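Local coordinates for protein Cap5O (Staphylococcus aureus, PDB 3OJO) that probably oxidises UDP-N-acetyl-mannosamine as an NAD-dependent dehydrogenase in the biosynthesis of capsular polysaccharide, at residues E172-T184 with Y195-A208. Numbering follows the deposited sequence.
Sequences ELVHNNRIIGGVT and YRTFVQGEMIETDA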
# COMPACT_ATOMS: atom_id res chain seq x y z
N GLU B 172 1.16 -25.10 -12.84
CA GLU B 172 1.69 -24.05 -11.96
C GLU B 172 3.01 -24.48 -11.29
O GLU B 172 3.94 -23.71 -11.25
CB GLU B 172 0.62 -23.65 -10.94
CG GLU B 172 1.05 -22.66 -9.88
CD GLU B 172 0.69 -21.21 -10.13
OE1 GLU B 172 0.47 -20.84 -11.31
OE2 GLU B 172 0.66 -20.44 -9.15
N LEU B 173 3.12 -25.73 -10.84
CA LEU B 173 4.30 -26.29 -10.20
C LEU B 173 5.53 -26.32 -11.14
O LEU B 173 6.64 -26.07 -10.68
CB LEU B 173 3.93 -27.71 -9.73
CG LEU B 173 4.43 -28.27 -8.38
CD1 LEU B 173 4.16 -27.32 -7.22
CD2 LEU B 173 3.76 -29.60 -8.09
N VAL B 174 5.31 -26.56 -12.44
CA VAL B 174 6.33 -26.64 -13.48
C VAL B 174 6.80 -25.25 -13.99
O VAL B 174 8.02 -24.98 -14.02
CB VAL B 174 5.84 -27.57 -14.65
CG1 VAL B 174 6.71 -27.43 -15.90
CG2 VAL B 174 5.81 -29.02 -14.21
N HIS B 175 5.85 -24.39 -14.42
CA HIS B 175 6.08 -23.09 -15.05
C HIS B 175 6.28 -21.84 -14.20
O HIS B 175 6.77 -20.83 -14.72
CB HIS B 175 5.08 -22.85 -16.19
CG HIS B 175 5.13 -23.92 -17.23
ND1 HIS B 175 4.09 -24.83 -17.38
CD2 HIS B 175 6.11 -24.23 -18.10
CE1 HIS B 175 4.47 -25.64 -18.35
NE2 HIS B 175 5.68 -25.32 -18.81
N ASN B 176 5.93 -21.88 -12.91
CA ASN B 176 6.12 -20.74 -12.03
C ASN B 176 7.59 -20.52 -11.71
O ASN B 176 8.33 -21.49 -11.52
CB ASN B 176 5.40 -20.96 -10.69
CG ASN B 176 3.99 -20.45 -10.60
OD1 ASN B 176 3.33 -20.15 -11.60
ND2 ASN B 176 3.49 -20.36 -9.38
N ASN B 177 7.97 -19.25 -11.56
CA ASN B 177 9.28 -18.84 -11.10
C ASN B 177 9.33 -19.21 -9.62
O ASN B 177 8.32 -19.17 -8.92
CB ASN B 177 9.51 -17.35 -11.30
CG ASN B 177 9.59 -16.91 -12.73
OD1 ASN B 177 9.59 -17.71 -13.67
ND2 ASN B 177 9.68 -15.61 -12.94
N ARG B 178 10.49 -19.65 -9.17
CA ARG B 178 10.65 -20.20 -7.85
C ARG B 178 11.75 -19.50 -7.09
O ARG B 178 12.82 -19.26 -7.63
CB ARG B 178 10.99 -21.67 -8.05
CG ARG B 178 10.55 -22.56 -6.92
CD ARG B 178 10.67 -24.01 -7.30
NE ARG B 178 9.40 -24.54 -7.81
CZ ARG B 178 8.42 -24.99 -7.04
NH1 ARG B 178 8.53 -24.96 -5.72
NH2 ARG B 178 7.31 -25.47 -7.59
N ILE B 179 11.49 -19.21 -5.81
CA ILE B 179 12.48 -18.63 -4.92
C ILE B 179 13.18 -19.77 -4.17
O ILE B 179 12.52 -20.58 -3.51
CB ILE B 179 11.84 -17.57 -3.97
CG1 ILE B 179 11.29 -16.37 -4.77
CG2 ILE B 179 12.81 -17.14 -2.88
CD1 ILE B 179 10.46 -15.45 -4.00
N ILE B 180 14.54 -19.84 -4.29
CA ILE B 180 15.36 -20.84 -3.61
C ILE B 180 16.14 -20.06 -2.56
O ILE B 180 17.10 -19.36 -2.92
CB ILE B 180 16.31 -21.62 -4.59
CG1 ILE B 180 15.60 -22.16 -5.88
CG2 ILE B 180 17.16 -22.69 -3.86
CD1 ILE B 180 14.58 -23.26 -5.73
N GLY B 181 15.70 -20.15 -1.30
CA GLY B 181 16.33 -19.48 -0.17
C GLY B 181 17.18 -20.43 0.65
O GLY B 181 16.67 -21.11 1.54
N GLY B 182 18.48 -20.48 0.34
CA GLY B 182 19.43 -21.32 1.06
C GLY B 182 20.04 -20.62 2.27
O GLY B 182 20.19 -19.40 2.27
N VAL B 183 20.39 -21.41 3.31
CA VAL B 183 21.02 -20.87 4.52
C VAL B 183 22.46 -20.46 4.17
O VAL B 183 22.96 -19.46 4.68
CB VAL B 183 20.93 -21.85 5.72
CG1 VAL B 183 21.68 -21.33 6.94
CG2 VAL B 183 19.49 -22.12 6.07
N THR B 184 23.09 -21.24 3.25
CA THR B 184 24.43 -21.02 2.71
C THR B 184 24.31 -21.05 1.18
O THR B 184 23.26 -21.44 0.65
CB THR B 184 25.43 -22.11 3.19
OG1 THR B 184 25.14 -23.37 2.56
CG2 THR B 184 25.48 -22.24 4.72
N TYR B 195 14.76 -29.07 -7.56
CA TYR B 195 13.74 -28.50 -8.45
C TYR B 195 13.99 -28.62 -9.94
O TYR B 195 13.02 -28.65 -10.72
CB TYR B 195 13.36 -27.09 -7.99
CG TYR B 195 12.65 -27.11 -6.66
CD1 TYR B 195 13.29 -26.68 -5.50
CD2 TYR B 195 11.36 -27.63 -6.54
CE1 TYR B 195 12.65 -26.73 -4.26
CE2 TYR B 195 10.72 -27.70 -5.30
CZ TYR B 195 11.36 -27.23 -4.17
OH TYR B 195 10.72 -27.28 -2.95
N ARG B 196 15.26 -28.75 -10.34
CA ARG B 196 15.71 -28.89 -11.73
C ARG B 196 15.02 -30.07 -12.45
O ARG B 196 14.90 -30.05 -13.67
CB ARG B 196 17.24 -29.08 -11.76
CG ARG B 196 17.94 -28.46 -12.96
CD ARG B 196 19.41 -28.16 -12.68
NE ARG B 196 20.19 -29.35 -12.34
CZ ARG B 196 21.15 -29.39 -11.42
NH1 ARG B 196 21.47 -28.30 -10.74
NH2 ARG B 196 21.80 -30.52 -11.18
N THR B 197 14.53 -31.07 -11.65
CA THR B 197 13.82 -32.30 -12.04
C THR B 197 12.65 -32.03 -12.98
O THR B 197 12.45 -32.81 -13.91
CB THR B 197 13.39 -33.08 -10.75
OG1 THR B 197 14.51 -33.24 -9.87
CG2 THR B 197 12.76 -34.46 -11.05
N PHE B 198 11.87 -30.95 -12.73
CA PHE B 198 10.67 -30.62 -13.53
C PHE B 198 10.44 -29.12 -13.68
O PHE B 198 9.62 -28.73 -14.52
CB PHE B 198 9.42 -31.28 -12.91
CG PHE B 198 9.10 -30.81 -11.51
CD1 PHE B 198 9.70 -31.41 -10.40
CD2 PHE B 198 8.24 -29.73 -11.29
CE1 PHE B 198 9.45 -30.94 -9.12
CE2 PHE B 198 7.98 -29.27 -10.00
CZ PHE B 198 8.59 -29.88 -8.92
N VAL B 199 11.08 -28.28 -12.84
CA VAL B 199 10.88 -26.83 -12.90
C VAL B 199 11.50 -26.22 -14.17
O VAL B 199 12.73 -26.27 -14.36
CB VAL B 199 11.24 -26.04 -11.59
CG1 VAL B 199 11.00 -24.53 -11.76
CG2 VAL B 199 10.46 -26.56 -10.40
N GLN B 200 10.62 -25.69 -15.03
CA GLN B 200 10.94 -25.00 -16.28
C GLN B 200 10.95 -23.48 -16.05
O GLN B 200 11.56 -22.74 -16.83
CB GLN B 200 9.95 -25.39 -17.38
CG GLN B 200 10.33 -26.68 -18.10
CD GLN B 200 9.18 -27.30 -18.84
OE1 GLN B 200 8.69 -26.77 -19.85
NE2 GLN B 200 8.75 -28.47 -18.38
N GLY B 201 10.30 -23.04 -14.97
CA GLY B 201 10.25 -21.65 -14.56
C GLY B 201 11.61 -21.19 -14.07
O GLY B 201 12.53 -22.00 -13.90
N GLU B 202 11.77 -19.88 -13.87
CA GLU B 202 13.02 -19.28 -13.41
C GLU B 202 13.24 -19.63 -11.95
O GLU B 202 12.28 -19.69 -11.19
CB GLU B 202 12.94 -17.75 -13.62
CG GLU B 202 14.15 -16.93 -13.18
CD GLU B 202 13.90 -15.44 -13.02
OE1 GLU B 202 14.63 -14.81 -12.21
OE2 GLU B 202 12.98 -14.90 -13.68
N MET B 203 14.48 -19.86 -11.55
CA MET B 203 14.82 -20.14 -10.17
C MET B 203 15.63 -18.98 -9.63
O MET B 203 16.76 -18.75 -10.05
CB MET B 203 15.54 -21.48 -10.01
CG MET B 203 14.68 -22.64 -10.40
SD MET B 203 15.25 -24.13 -9.59
CE MET B 203 15.08 -25.26 -10.93
N ILE B 204 15.00 -18.19 -8.76
CA ILE B 204 15.59 -17.01 -8.14
C ILE B 204 16.41 -17.49 -6.94
O ILE B 204 15.90 -18.19 -6.06
CB ILE B 204 14.51 -15.92 -7.79
CG1 ILE B 204 13.81 -15.37 -9.06
CG2 ILE B 204 15.11 -14.76 -7.04
CD1 ILE B 204 12.68 -16.15 -9.57
N GLU B 205 17.71 -17.17 -6.96
CA GLU B 205 18.65 -17.55 -5.92
C GLU B 205 18.78 -16.45 -4.91
O GLU B 205 19.04 -15.30 -5.28
CB GLU B 205 20.03 -17.86 -6.52
CG GLU B 205 20.04 -19.03 -7.49
CD GLU B 205 21.36 -19.22 -8.19
OE1 GLU B 205 22.41 -18.88 -7.59
OE2 GLU B 205 21.36 -19.70 -9.35
N THR B 206 18.64 -16.80 -3.63
CA THR B 206 18.76 -15.86 -2.52
C THR B 206 19.00 -16.62 -1.23
O THR B 206 19.04 -17.84 -1.27
CB THR B 206 17.53 -14.90 -2.46
OG1 THR B 206 17.73 -14.02 -1.37
CG2 THR B 206 16.18 -15.62 -2.32
N ASP B 207 19.18 -15.92 -0.11
CA ASP B 207 19.33 -16.58 1.18
C ASP B 207 17.95 -16.80 1.84
O ASP B 207 16.97 -16.14 1.47
CB ASP B 207 20.35 -15.86 2.09
CG ASP B 207 19.94 -14.47 2.56
OD1 ASP B 207 18.91 -13.95 2.07
OD2 ASP B 207 20.60 -13.94 3.49
N ALA B 208 17.88 -17.76 2.76
CA ALA B 208 16.67 -18.18 3.45
C ALA B 208 15.88 -17.02 4.08
O ALA B 208 14.67 -16.95 3.86
CB ALA B 208 16.99 -19.25 4.49
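Leu173 meets the Phe198 ring in two ways, its carbonyl O lying at the ring edge, near the plane, by CE2, and its CG reaching the same CE2 obliquely at 4.0 Å from outside the plane. Val174 puts CG2 against that edge at CD2, while its CG1, swung opposite the backbone N (chi1 167°), lies alongside the side-chain amide of Gln200, nearest NE2. The carbonyl O of Val174, at the last turn of helix 169-175, is gripped by two backbone N-H groups, Gln200 N at 2.9 Å and Gly201 N at 3.1 Å, which ties the helix end to the loop before strand 203-207. Asn177 OD1 takes Glu202 N from above its carbonyl plane, and Asn177 CB touches Ile204 CD1. The chain of Arg178 bends at chi3 (-95°), laying the guanidinium nearly flat over Tyr195 (planes 10° apart, centres 4.5 Å), with CD over the same ring face. Arg178 NH2 points in the guanidinium plane at a lone pair of Leu173 O, and NH1 forms a salt bridge with Glu162; stack and polar bonds together fix the rotation of this buried charge. Backbone bonds continue the parallel register: Ile204 N to Arg178 O, then Ile180 N to Ile204 O at 2.8 Å. Ile179 CG2 meets Thr206 CG2 (3.7 Å) on the face packed by helix 208-238 and by Met249 of the second subunit. On the face shared with Arg178, Ile180 CD1 touches both Tyr195 CD1 (3.7 Å) and Met203 SD. Gly181 brings its CA close to Thr206 O; Gly182 N donates a hydrogen bond to Thr206 O, and Gly182 O accepts one from Ala208 N. Strands 178-182 and 203-207, joined through helix 185-195, form a parallel beta-alpha-beta unit at one margin of the Rossmann-type NAD-binding domain's sheet.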